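Local coordinates for protein propionate kinase (Francisella tularensis subsp. tularensis, PDB 3KHY) that probably phosphorylates acetate or propionate with ATP to give the acyl phosphate and ADP, also in reverse, as a magnesium-dependent homodimeric kinase of the acetokinase family, at residues I4-C9 against A17-H22; V138-T143 against Q378-L383; G227-T232 against E294-R299; I207-D212 against A305-Y310. One frame throughout, in Å; residues are numbered along the deposited sequence.

Contact 1. Residues I4-C9 against A17-H22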
loop_
_atom_site.group_PDB
_atom_site.type_symbol
_atom_site.label_atom_id
_atom_site.label_comp_id
_atom_site.label_asym_id
_atom_site.label_seq_id
_atom_site.Cartn_x
_atom_site.Cartn_y
_atom_site.Cartn_z
ATOM N N ILE A 4 35.535 12.265 -12.576
ATOM C CA ILE A 4 34.226 12.907 -12.555
ATOM C C ILE A 4 33.947 13.381 -11.134
ATOM O O ILE A 4 34.179 12.642 -10.162
ATOM C CB ILE A 4 33.120 11.915 -12.937
ATOM C CG1 ILE A 4 33.378 11.314 -14.320
ATOM C CG2 ILE A 4 31.757 12.593 -12.883
ATOM C CD1 ILE A 4 32.822 12.136 -15.452
ATOM N N LEU A 5 33.467 14.610 -11.006
ATOM C CA LEU A 5 33.083 15.141 -9.710
ATOM C C LEU A 5 31.606 14.853 -9.532
ATOM O O LEU A 5 30.797 15.286 -10.339
ATOM C CB LEU A 5 33.326 16.652 -9.647
ATOM C CG LEU A 5 32.906 17.305 -8.333
ATOM C CD1 LEU A 5 33.672 16.682 -7.173
ATOM C CD2 LEU A 5 33.121 18.807 -8.381
ATOM N N VAL A 6 31.255 14.118 -8.482
ATOM C CA VAL A 6 29.867 13.715 -8.256
ATOM C C VAL A 6 29.278 14.476 -7.077
ATOM O O VAL A 6 29.863 14.500 -5.991
ATOM C CB VAL A 6 29.761 12.197 -8.005
ATOM C CG1 VAL A 6 28.314 11.795 -7.711
ATOM C CG2 VAL A 6 30.281 11.437 -9.203
ATOM N N LEU A 7 28.133 15.123 -7.292
ATOM C CA LEU A 7 27.566 15.986 -6.261
ATOM C C LEU A 7 26.143 15.637 -5.898
ATOM O O LEU A 7 25.339 15.262 -6.750
ATOM C CB LEU A 7 27.575 17.451 -6.715
ATOM C CG LEU A 7 28.915 18.061 -7.102
ATOM C CD1 LEU A 7 28.673 19.469 -7.637
ATOM C CD2 LEU A 7 29.880 18.075 -5.896
ATOM N N ASN A 8 25.824 15.792 -4.624
ATOM C CA ASN A 8 24.436 15.869 -4.204
ATOM C C ASN A 8 24.299 17.178 -3.432
ATOM O O ASN A 8 24.725 17.278 -2.276
ATOM C CB ASN A 8 24.050 14.664 -3.344
ATOM C CG ASN A 8 22.578 14.677 -2.939
ATOM O OD1 ASN A 8 21.794 15.493 -3.428
ATOM N ND2 ASN A 8 22.200 13.768 -2.044
ATOM N N CYS A 9 23.748 18.197 -4.087
ATOM C CA CYS A 9 23.633 19.515 -3.472
ATOM C C CYS A 9 22.288 19.670 -2.782
ATOM O O CYS A 9 21.256 19.755 -3.443
ATOM C CB CYS A 9 23.788 20.626 -4.516
ATOM S SG CYS A 9 25.378 20.668 -5.362
ATOM N N ALA A 17 32.065 13.541 -4.306
ATOM C CA ALA A 17 33.031 12.476 -4.521
ATOM C C ALA A 17 33.762 12.693 -5.831
ATOM O O ALA A 17 33.190 13.186 -6.806
ATOM C CB ALA A 17 32.335 11.119 -4.527
ATOM N N LEU A 18 35.031 12.313 -5.847
ATOM C CA LEU A 18 35.840 12.370 -7.049
ATOM C C LEU A 18 36.102 10.943 -7.490
ATOM O O LEU A 18 36.751 10.176 -6.777
ATOM C CB LEU A 18 37.159 13.058 -6.734
ATOM C CG LEU A 18 37.961 13.576 -7.921
ATOM C CD1 LEU A 18 37.075 14.415 -8.838
ATOM C CD2 LEU A 18 39.136 14.385 -7.399
ATOM N N ILE A 19 35.594 10.579 -8.661
ATOM C CA ILE A 19 35.593 9.186 -9.069
ATOM C C ILE A 19 36.241 9.002 -10.440
ATOM O O ILE A 19 36.047 9.812 -11.338
ATOM C CB ILE A 19 34.151 8.636 -9.062
ATOM C CG1 ILE A 19 33.624 8.622 -7.626
ATOM C CG2 ILE A 19 34.070 7.231 -9.681
ATOM C CD1 ILE A 19 32.156 8.360 -7.531
ATOM N N ASN A 20 37.034 7.948 -10.578
ATOM C CA ASN A 20 37.574 7.568 -11.875
ATOM C C ASN A 20 36.692 6.486 -12.453
ATOM O O ASN A 20 36.693 5.355 -11.961
ATOM C CB ASN A 20 39.017 7.073 -11.736
ATOM C CG ASN A 20 39.645 6.727 -13.076
ATOM O OD1 ASN A 20 39.064 5.995 -13.877
ATOM N ND2 ASN A 20 40.840 7.256 -13.327
ATOM N N PRO A 21 35.923 6.830 -13.498
ATOM C CA PRO A 21 34.904 5.943 -14.073
ATOM C C PRO A 21 35.504 4.688 -14.699
ATOM O O PRO A 21 34.832 3.664 -14.802
ATOM C CB PRO A 21 34.265 6.797 -15.177
ATOM C CG PRO A 21 34.736 8.190 -14.943
ATOM C CD PRO A 21 36.048 8.088 -14.251
ATOM N N HIS A 22 36.767 4.765 -15.098
ATOM C CA HIS A 22 37.406 3.661 -15.798
ATOM C C HIS A 22 37.986 2.620 -14.843
ATOM O O HIS A 22 37.966 1.423 -15.131
ATOM C CB HIS A 22 38.475 4.198 -16.748
ATOM C CG HIS A 22 37.993 5.332 -17.599
ATOM N ND1 HIS A 22 38.332 6.644 -17.352
ATOM C CD2 HIS A 22 37.171 5.350 -18.675
ATOM C CE1 HIS A 22 37.754 7.421 -18.251
ATOM N NE2 HIS A 22 37.044 6.660 -19.064
#
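CG1 of Ile4 stands anti to its own carbonyl carbon, beside the backbone N (chi1 -58°), a position that puts it against Pro21, whose ring lies crosswise to the isoleucine branch; Ile4 CG1 and Pro21 CG are 3.5 Å apart, tight for two carbons. In Ile19 the extended chi2 (169°) carries CD1 toward Val6, where it rests 4.0 Å from Val6 CG2. Ala17 lies on the same face, its CB 4.5 Å from Val6 CB. The segments belong to the hairpin of strands 3-9 and 14-20, the first two strands of the ribonuclease H-like domain that opens enzymes of the actin-ATPase clan. Two antiparallel hydrogen-bonded pairs hold it. Ile4 N binds Ile19 O at 2.8 Å and Ile19 N answers to Ile4 O; Val6 N donates to Ala17 O at 2.7 Å, while the return bond from Ala17 N to Val6 O is more bent (N-H...O 143°). Between these pairs, Leu5 and Leu18 form a non-hydrogen-bonded pair on the other face, with their CD1 atoms 4.4 Å apart. Helix 372-382 covers the Ile4, Val6 and Ile19 face, whereas Leu18 reaches helix 59-72. Asn20 OD1 accepts from His22 N at 2.9 Å, an Asx turn.

Contact 2. Residues V138-T143 against Q378-L383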
loop_
_atom_site.group_PDB
_atom_site.type_symbol
_atom_site.label_atom_id
_atom_site.label_comp_id
_atom_site.label_asym_id
_atom_site.label_seq_id
_atom_site.Cartn_x
_atom_site.Cartn_y
_atom_site.Cartn_z
ATOM N N VAL A 138 26.018 16.799 -16.025
ATOM C CA VAL A 138 24.989 15.792 -16.262
ATOM C C VAL A 138 24.100 15.643 -15.026
ATOM O O VAL A 138 24.588 15.693 -13.895
ATOM C CB VAL A 138 25.623 14.427 -16.614
ATOM C CG1 VAL A 138 24.600 13.293 -16.491
ATOM C CG2 VAL A 138 26.222 14.463 -18.016
ATOM N N ALA A 139 22.794 15.484 -15.254
ATOM C CA ALA A 139 21.838 15.224 -14.177
ATOM C C ALA A 139 21.414 13.749 -14.195
ATOM O O ALA A 139 21.066 13.210 -15.250
ATOM C CB ALA A 139 20.629 16.118 -14.322
ATOM N N VAL A 140 21.465 13.106 -13.030
ATOM C CA VAL A 140 21.092 11.703 -12.886
ATOM C C VAL A 140 19.963 11.617 -11.858
ATOM O O VAL A 140 20.155 11.976 -10.690
ATOM C CB VAL A 140 22.290 10.869 -12.403
ATOM C CG1 VAL A 140 21.908 9.395 -12.277
ATOM C CG2 VAL A 140 23.494 11.045 -13.348
ATOM N N PHE A 141 18.802 11.133 -12.290
ATOM C CA PHE A 141 17.568 11.227 -11.504
ATOM C C PHE A 141 17.243 9.942 -10.741
ATOM O O PHE A 141 17.287 8.855 -11.318
ATOM C CB PHE A 141 16.396 11.572 -12.432
ATOM C CG PHE A 141 16.659 12.753 -13.320
ATOM C CD1 PHE A 141 16.327 14.033 -12.907
ATOM C CD2 PHE A 141 17.267 12.584 -14.556
ATOM C CE1 PHE A 141 16.588 15.136 -13.723
ATOM C CE2 PHE A 141 17.531 13.674 -15.375
ATOM C CZ PHE A 141 17.189 14.953 -14.957
ATOM N N ASP A 142 16.897 10.075 -9.458
ATOM C CA ASP A 142 16.536 8.925 -8.620
ATOM C C ASP A 142 15.267 8.250 -9.129
ATOM O O ASP A 142 14.953 7.129 -8.731
ATOM C CB ASP A 142 16.287 9.354 -7.170
ATOM C CG ASP A 142 17.541 9.863 -6.473
ATOM O OD1 ASP A 142 18.663 9.618 -6.966
ATOM O OD2 ASP A 142 17.396 10.517 -5.419
ATOM N N THR A 143 14.527 8.947 -9.983
ATOM C CA THR A 143 13.250 8.440 -10.486
ATOM C C THR A 143 13.355 7.820 -11.884
ATOM O O THR A 143 12.462 7.087 -12.304
ATOM C CB THR A 143 12.190 9.554 -10.530
ATOM O OG1 THR A 143 12.752 10.705 -11.173
ATOM C CG2 THR A 143 11.731 9.937 -9.113
ATOM N N GLN A 378 29.433 6.938 -13.890
ATOM C CA GLN A 378 29.326 6.162 -15.127
ATOM C C GLN A 378 28.288 6.736 -16.084
ATOM O O GLN A 378 28.505 6.776 -17.299
ATOM C CB GLN A 378 29.009 4.698 -14.824
ATOM C CG GLN A 378 30.134 3.948 -14.131
ATOM C CD GLN A 378 29.701 2.580 -13.654
ATOM O OE1 GLN A 378 28.506 2.291 -13.565
ATOM N NE2 GLN A 378 30.668 1.732 -13.331
ATOM N N GLU A 379 27.146 7.158 -15.540
ATOM C CA GLU A 379 26.106 7.793 -16.346
ATOM C C GLU A 379 26.620 9.074 -16.984
ATOM O O GLU A 379 26.287 9.406 -18.125
ATOM C CB GLU A 379 24.898 8.121 -15.468
ATOM C CG GLU A 379 24.111 6.903 -15.066
ATOM C CD GLU A 379 23.302 6.385 -16.222
ATOM O OE1 GLU A 379 22.427 7.138 -16.699
ATOM O OE2 GLU A 379 23.554 5.246 -16.665
ATOM N N THR A 380 27.425 9.805 -16.225
ATOM C CA THR A 380 27.969 11.080 -16.685
ATOM C C THR A 380 29.000 10.858 -17.793
ATOM O O THR A 380 28.915 11.463 -18.859
ATOM C CB THR A 380 28.592 11.860 -15.510
ATOM O OG1 THR A 380 27.569 12.163 -14.550
ATOM C CG2 THR A 380 29.241 13.164 -15.999
ATOM N N GLN A 381 29.956 9.973 -17.538
ATOM C CA GLN A 381 30.962 9.595 -18.526
ATOM C C GLN A 381 30.316 9.189 -19.858
ATOM O O GLN A 381 30.802 9.537 -20.936
ATOM C CB GLN A 381 31.803 8.438 -17.985
ATOM C CG GLN A 381 32.780 7.839 -18.989
ATOM C CD GLN A 381 33.941 8.757 -19.289
ATOM O OE1 GLN A 381 34.262 9.647 -18.501
ATOM N NE2 GLN A 381 34.585 8.543 -20.431
ATOM N N ASN A 382 29.213 8.454 -19.772
ATOM C CA ASN A 382 28.524 7.962 -20.954
ATOM C C ASN A 382 28.050 9.079 -21.881
ATOM O O ASN A 382 27.902 8.868 -23.083
ATOM C CB ASN A 382 27.339 7.085 -20.548
ATOM C CG ASN A 382 26.647 6.455 -21.743
ATOM O OD1 ASN A 382 25.439 6.608 -21.927
ATOM N ND2 ASN A 382 27.414 5.748 -22.564
ATOM N N LEU A 383 27.831 10.266 -21.325
ATOM C CA LEU A 383 27.284 11.380 -22.095
ATOM C C LEU A 383 28.304 12.420 -22.564
ATOM O O LEU A 383 27.927 13.389 -23.220
ATOM C CB LEU A 383 26.199 12.100 -21.296
ATOM C CG LEU A 383 24.913 11.339 -20.999
ATOM C CD1 LEU A 383 24.061 12.134 -20.025
ATOM C CD2 LEU A 383 24.166 11.069 -22.289
#
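Glu379, which leans on Val140 through its CB, has its carboxylate held at both oxygens: OE1 by the hydroxyl of Ser96 and OE2 by a salt bridge to Lys179. The contact lays the last long helix of the chain, 372-382, on strand 137-141, the fifth strand of the N-terminal ribonuclease H-like sheet, with the short-segment axes 8.5 Å apart. Glu379 bends at chi2 (-74°), a bend that turns CD off the extended course while CB stays on the valine, 3.9 Å from Val140 CG2. At the next residue, Thr380 OG1 bonds to Ile376 O in its own helix, which satisfies the buried hydroxyl. The same oxygen presses on Val138, 3.6 Å from its CB, and Thr380 CG2 adds a methyl contact at 3.9 Å to Val138 CG2. These two side chains pass each other pointing opposite ways. The strand then leads to Asp142, the predicted proton donor or acceptor, which is salt-bridged to Arg85, the predicted substrate-binding residue; Asp142 itself does not touch 378-383. At the chain's end Leu383 N bonds to Thr380 O at 2.9 Å, a spacing of three residues, and Leu383 CD1 rests against both methyls of Val138, 3.8 Å from CG1 and 3.8 Å from CG2.

Contact 3. Residues G227-T232 against E294-R299; sequences GLVMGT and EIFSHR
The polar link across the contact runs from Arg299 to Gly227: NH1 donates to Gly227 O at 3.0 Å in the carbonyl plane, although the oxygen sits 22° out of the guanidinium plane. The same NH1 also bonds to Ser234 O, so two backbone carbonyls hold it. A water adds a second bridge, accepting from Val229 N at 2.9 Å and donating to Phe296 O at 2.9 Å; it links a loop N-H to a helix carbonyl. Through these bonds the loop after strand 214-218 is tied to helix 287-307 in the C-terminal ribonuclease H-like domain of the actin-ATPase clan, close to predicted ATP-binding residues: Leu228 comes near Leu201, and Phe296 near Met275. Apolar contacts centre on Val229. Its CG2 lies over the middle of the guanidinium, 3.5 Å from Arg299 CZ, and also meets Ile295 CG2 at 4.0 Å. The other methyl, CG1, reaches Phe296 CD2 at 3.9 Å. Arg299 starts extended and turns at chi3 (-51°), which puts NE 3.8 Å from Val229 CG2; nearer the backbone, its CG passes Leu228 CD2 at 4.1 Å. From the second subunit, Ala157 packs on Val229, and Tyr310 OH bonds to His298 NE2.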
loop_
_atom_site.group_PDB
_atom_site.type_symbol
_atom_site.label_atom_id
_atom_site.label_comp_id
_atom_site.label_asym_id
_atom_site.label_seq_id
_atom_site.Cartn_x
_atom_site.Cartn_y
_atom_site.Cartn_z
ATOM N N GLY A 227 5.752 2.867 0.995
ATOM C CA GLY A 227 6.263 1.517 0.843
ATOM C C GLY A 227 6.761 0.852 2.115
ATOM O O GLY A 227 5.998 0.648 3.075
ATOM N N LEU A 228 8.042 0.504 2.110
ATOM C CA LEU A 228 8.681 -0.211 3.222
ATOM C C LEU A 228 8.790 0.624 4.498
ATOM O O LEU A 228 8.811 1.864 4.441
ATOM C CB LEU A 228 10.088 -0.682 2.803
ATOM C CG LEU A 228 10.156 -1.687 1.652
ATOM C CD1 LEU A 228 11.619 -2.153 1.402
ATOM C CD2 LEU A 228 9.240 -2.889 1.935
ATOM N N VAL A 229 8.870 -0.058 5.648
ATOM C CA VAL A 229 9.211 0.602 6.911
ATOM C C VAL A 229 10.639 1.152 6.810
ATOM O O VAL A 229 11.521 0.496 6.259
ATOM C CB VAL A 229 9.117 -0.381 8.112
ATOM C CG1 VAL A 229 9.576 0.288 9.418
ATOM C CG2 VAL A 229 7.691 -0.916 8.243
HETATM N N MSE A 230 10.865 2.361 7.317
HETATM C CA MSE A 230 12.197 2.966 7.261
HETATM C C MSE A 230 12.627 3.513 8.633
HETATM O O MSE A 230 11.935 3.312 9.624
HETATM C CB MSE A 230 12.243 4.058 6.186
HETATM C CG MSE A 230 11.409 3.720 4.955
HETATM SE SE MSE A 230 11.636 4.990 3.455
HETATM C CE MSE A 230 10.077 4.439 2.401
ATOM N N GLY A 231 13.764 4.199 8.689
ATOM C CA GLY A 231 14.263 4.719 9.956
ATOM C C GLY A 231 13.278 5.647 10.647
ATOM O O GLY A 231 12.970 5.480 11.826
ATOM N N THR A 232 12.777 6.635 9.913
ATOM C CA THR A 232 11.804 7.567 10.476
ATOM C C THR A 232 10.535 7.749 9.628
ATOM O O THR A 232 9.657 8.529 10.003
ATOM C CB THR A 232 12.436 8.954 10.738
ATOM O OG1 THR A 232 12.672 9.628 9.494
ATOM C CG2 THR A 232 13.760 8.805 11.499
ATOM N N GLU A 294 10.179 -7.097 13.639
ATOM C CA GLU A 294 9.146 -7.952 13.056
ATOM C C GLU A 294 8.328 -7.162 12.033
ATOM O O GLU A 294 8.113 -7.623 10.917
ATOM C CB GLU A 294 8.211 -8.531 14.127
ATOM C CG GLU A 294 8.897 -9.503 15.095
ATOM C CD GLU A 294 9.560 -10.652 14.360
ATOM O OE1 GLU A 294 8.828 -11.462 13.741
ATOM O OE2 GLU A 294 10.806 -10.730 14.383
ATOM N N ILE A 295 7.866 -5.971 12.408
ATOM C CA ILE A 295 7.067 -5.169 11.465
ATOM C C ILE A 295 7.890 -4.853 10.207
ATOM O O ILE A 295 7.429 -5.032 9.086
ATOM C CB ILE A 295 6.542 -3.888 12.131
ATOM C CG1 ILE A 295 5.591 -4.252 13.275
ATOM C CG2 ILE A 295 5.809 -3.015 11.120
ATOM C CD1 ILE A 295 5.152 -3.052 14.105
ATOM N N PHE A 296 9.115 -4.389 10.401
ATOM C CA PHE A 296 10.011 -4.060 9.286
ATOM C C PHE A 296 10.237 -5.276 8.385
ATOM O O PHE A 296 10.048 -5.210 7.168
ATOM C CB PHE A 296 11.323 -3.553 9.890
ATOM C CG PHE A 296 12.419 -3.230 8.900
ATOM C CD1 PHE A 296 13.212 -4.234 8.364
ATOM C CD2 PHE A 296 12.734 -1.905 8.610
ATOM C CE1 PHE A 296 14.247 -3.940 7.497
ATOM C CE2 PHE A 296 13.778 -1.598 7.746
ATOM C CZ PHE A 296 14.539 -2.617 7.189
ATOM N N SER A 297 10.635 -6.396 8.982
ATOM C CA SER A 297 11.005 -7.569 8.193
ATOM C C SER A 297 9.815 -8.161 7.454
ATOM O O SER A 297 9.941 -8.589 6.316
ATOM C CB SER A 297 11.639 -8.644 9.082
ATOM O OG SER A 297 12.800 -8.151 9.739
ATOM N N HIS A 298 8.667 -8.212 8.122
ATOM C CA HIS A 298 7.462 -8.776 7.505
ATOM C C HIS A 298 7.015 -7.958 6.305
ATOM O O HIS A 298 6.578 -8.500 5.286
ATOM C CB HIS A 298 6.333 -8.847 8.518
ATOM C CG HIS A 298 5.092 -9.474 7.975
ATOM N ND1 HIS A 298 4.996 -10.825 7.719
ATOM C CD2 HIS A 298 3.901 -8.937 7.627
ATOM C CE1 HIS A 298 3.796 -11.094 7.236
ATOM N NE2 HIS A 298 3.110 -9.966 7.177
ATOM N N ARG A 299 7.128 -6.637 6.406
ATOM C CA ARG A 299 6.731 -5.813 5.273
ATOM C C ARG A 299 7.645 -6.065 4.068
ATOM O O ARG A 299 7.160 -6.199 2.935
ATOM C CB ARG A 299 6.679 -4.321 5.615
ATOM C CG ARG A 299 6.101 -3.530 4.434
ATOM C CD ARG A 299 5.750 -2.101 4.755
ATOM N NE ARG A 299 4.901 -1.939 5.941
ATOM C CZ ARG A 299 4.692 -0.754 6.501
ATOM N NH1 ARG A 299 5.260 0.321 5.954
ATOM N NH2 ARG A 299 3.940 -0.637 7.591
HETATM O O HOH W 1 9.878 -2.735 5.724
#

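Contact 4. Residues I207-D212 against A305-Y310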
loop_
_atom_site.group_PDB
_atom_site.type_symbol
_atom_site.label_atom_id
_atom_site.label_comp_id
_atom_site.label_asym_id
_atom_site.label_seq_id
_atom_site.Cartn_x
_atom_site.Cartn_y
_atom_site.Cartn_z
ATOM N N ILE A 207 12.032 -1.420 -2.462
ATOM C CA ILE A 207 12.238 -2.705 -3.109
ATOM C C ILE A 207 11.710 -2.638 -4.547
ATOM O O ILE A 207 10.706 -1.984 -4.826
ATOM C CB ILE A 207 11.587 -3.831 -2.284
ATOM C CG1 ILE A 207 11.824 -5.193 -2.938
ATOM C CG2 ILE A 207 10.073 -3.573 -2.072
ATOM C CD1 ILE A 207 11.439 -6.323 -2.006
ATOM N N THR A 208 12.416 -3.269 -5.469
ATOM C CA THR A 208 12.091 -3.118 -6.879
ATOM C C THR A 208 12.082 -4.459 -7.579
ATOM O O THR A 208 12.941 -5.302 -7.318
ATOM C CB THR A 208 13.103 -2.197 -7.564
ATOM O OG1 THR A 208 13.002 -0.886 -6.985
ATOM C CG2 THR A 208 12.847 -2.115 -9.074
ATOM N N ALA A 209 11.098 -4.653 -8.457
ATOM C CA ALA A 209 11.064 -5.829 -9.316
ATOM C C ALA A 209 11.695 -5.466 -10.658
ATOM O O ALA A 209 11.185 -4.613 -11.386
ATOM C CB ALA A 209 9.612 -6.313 -9.522
ATOM N N VAL A 210 12.796 -6.129 -10.975
ATOM C CA VAL A 210 13.551 -5.871 -12.200
ATOM C C VAL A 210 13.433 -7.066 -13.149
ATOM O O VAL A 210 13.844 -8.181 -12.822
ATOM C CB VAL A 210 15.020 -5.590 -11.883
ATOM C CG1 VAL A 210 15.843 -5.455 -13.174
ATOM C CG2 VAL A 210 15.141 -4.322 -11.021
ATOM N N VAL A 211 12.844 -6.835 -14.317
ATOM C CA VAL A 211 12.644 -7.897 -15.300
ATOM C C VAL A 211 13.463 -7.573 -16.544
ATOM O O VAL A 211 13.371 -6.473 -17.088
ATOM C CB VAL A 211 11.153 -8.049 -15.664
ATOM C CG1 VAL A 211 10.967 -9.107 -16.738
ATOM C CG2 VAL A 211 10.343 -8.415 -14.409
ATOM N N ASP A 212 14.289 -8.521 -16.957
ATOM C CA ASP A 212 15.232 -8.304 -18.059
ATOM C C ASP A 212 15.941 -6.948 -17.948
ATOM O O ASP A 212 16.091 -6.232 -18.940
ATOM C CB ASP A 212 14.538 -8.424 -19.423
ATOM C CG ASP A 212 15.527 -8.714 -20.556
ATOM O OD1 ASP A 212 16.570 -9.347 -20.286
ATOM O OD2 ASP A 212 15.263 -8.326 -21.713
ATOM N N ALA A 305 7.191 -11.269 -1.750
ATOM C CA ALA A 305 6.152 -12.217 -2.165
ATOM C C ALA A 305 5.266 -11.652 -3.271
ATOM O O ALA A 305 4.936 -12.353 -4.250
ATOM C CB ALA A 305 5.299 -12.641 -0.968
ATOM N N SER A 306 4.881 -10.382 -3.136
ATOM C CA SER A 306 3.977 -9.766 -4.108
ATOM C C SER A 306 4.650 -9.626 -5.465
ATOM O O SER A 306 3.992 -9.702 -6.501
ATOM C CB SER A 306 3.475 -8.394 -3.630
ATOM O OG SER A 306 4.350 -7.350 -4.016
ATOM N N TYR A 307 5.960 -9.416 -5.458
ATOM C CA TYR A 307 6.716 -9.286 -6.712
ATOM C C TYR A 307 7.009 -10.610 -7.424
ATOM O O TYR A 307 7.445 -10.616 -8.582
ATOM C CB TYR A 307 8.025 -8.521 -6.475
ATOM C CG TYR A 307 7.827 -7.039 -6.173
ATOM C CD1 TYR A 307 6.554 -6.468 -6.141
ATOM C CD2 TYR A 307 8.918 -6.223 -5.901
ATOM C CE1 TYR A 307 6.382 -5.093 -5.852
ATOM C CE2 TYR A 307 8.763 -4.874 -5.612
ATOM C CZ TYR A 307 7.503 -4.315 -5.587
ATOM O OH TYR A 307 7.386 -2.966 -5.298
HETATM N N MSE A 308 6.787 -11.729 -6.747
HETATM C CA MSE A 308 6.972 -13.023 -7.399
HETATM C C MSE A 308 6.095 -13.162 -8.658
HETATM O O MSE A 308 6.438 -13.910 -9.570
HETATM C CB MSE A 308 6.690 -14.173 -6.427
HETATM C CG MSE A 308 7.621 -14.199 -5.222
HETATM SE SE MSE A 308 9.515 -14.378 -5.761
HETATM C CE MSE A 308 9.506 -16.305 -6.148
ATOM N N ILE A 309 4.982 -12.430 -8.727
ATOM C CA ILE A 309 4.121 -12.510 -9.917
ATOM C C ILE A 309 4.834 -12.182 -11.222
ATOM O O ILE A 309 4.412 -12.649 -12.285
ATOM C CB ILE A 309 2.891 -11.577 -9.857
ATOM C CG1 ILE A 309 3.334 -10.112 -9.776
ATOM C CG2 ILE A 309 1.964 -11.953 -8.727
ATOM C CD1 ILE A 309 2.187 -9.130 -10.026
ATOM N N TYR A 310 5.891 -11.372 -11.157
ATOM C CA TYR A 310 6.553 -10.907 -12.387
ATOM C C TYR A 310 7.546 -11.890 -13.000
ATOM O O TYR A 310 8.109 -11.617 -14.065
ATOM C CB TYR A 310 7.278 -9.579 -12.166
ATOM C CG TYR A 310 6.370 -8.476 -11.682
ATOM C CD1 TYR A 310 5.352 -7.977 -12.499
ATOM C CD2 TYR A 310 6.523 -7.931 -10.402
ATOM C CE1 TYR A 310 4.508 -6.972 -12.056
ATOM C CE2 TYR A 310 5.680 -6.927 -9.950
ATOM C CZ TYR A 310 4.673 -6.451 -10.785
ATOM O OH TYR A 310 3.831 -5.448 -10.349
#
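Strand 205-211, the second strand of the C-terminal ribonuclease H-like sheet, takes residues 305-310, in continuation of helix 287-307, against one face, and two tyrosines make the contact. Ala209 CB touches both rings, 3.7 Å from Tyr307 CD2 and 3.6 Å from Tyr310 CD2. The Tyr307 ring also meets Ile207 and the backbone, with CE2 4.0 Å from Ile207 CG2 and 3.7 Å from Ala209 N. Ile207 O lies at the edge of that ring, near its plane, and 3.5 Å from Tyr307 OH, a weak bond at most; Thr218 OG1 also bonds to that oxygen. Tyr310 carries its OH to Asp217 OD2 on strand 214-218. One face of the Tyr310 ring receives Ile309 CG1 over its centre, 3.7 Å above the plane, while Tyr307 CD1 lies at its edge. At the strand's far end Val211 CG2 touches Tyr310 CB at 4.0 Å, the two side chains crossing at about a right angle. Asn340 ND2 of the second subunit bonds to Ile309 O here, and Lys302 of that subunit packs on Tyr310, so this region lies at the dimer interface. A helix packed on an antiparallel second strand and leading to a parallel fourth, here 316-320, is typical of the ribonuclease H-like fold of the actin-ATPase clan.

From the N terminus, contact 1 closes first, over the seven residues between its segments, three of them strand. Contact 2 then opens at strand 137-141 and closes at the C-terminal helix, bringing the end of the chain back to the N-terminal sheet. There Ile4 CD1 meets Thr380 CG2 at 3.8 Å, so contacts 1 and 2 touch. Everything else lies within that long loop: contact 4 nests inside contact 2, and contact 3 inside contact 4. The two inner contacts share helix 287-307, with centres about 18 Å apart, and tie it to the C-terminal sheet and to the loop after strand 214-218. Both also touch the second subunit.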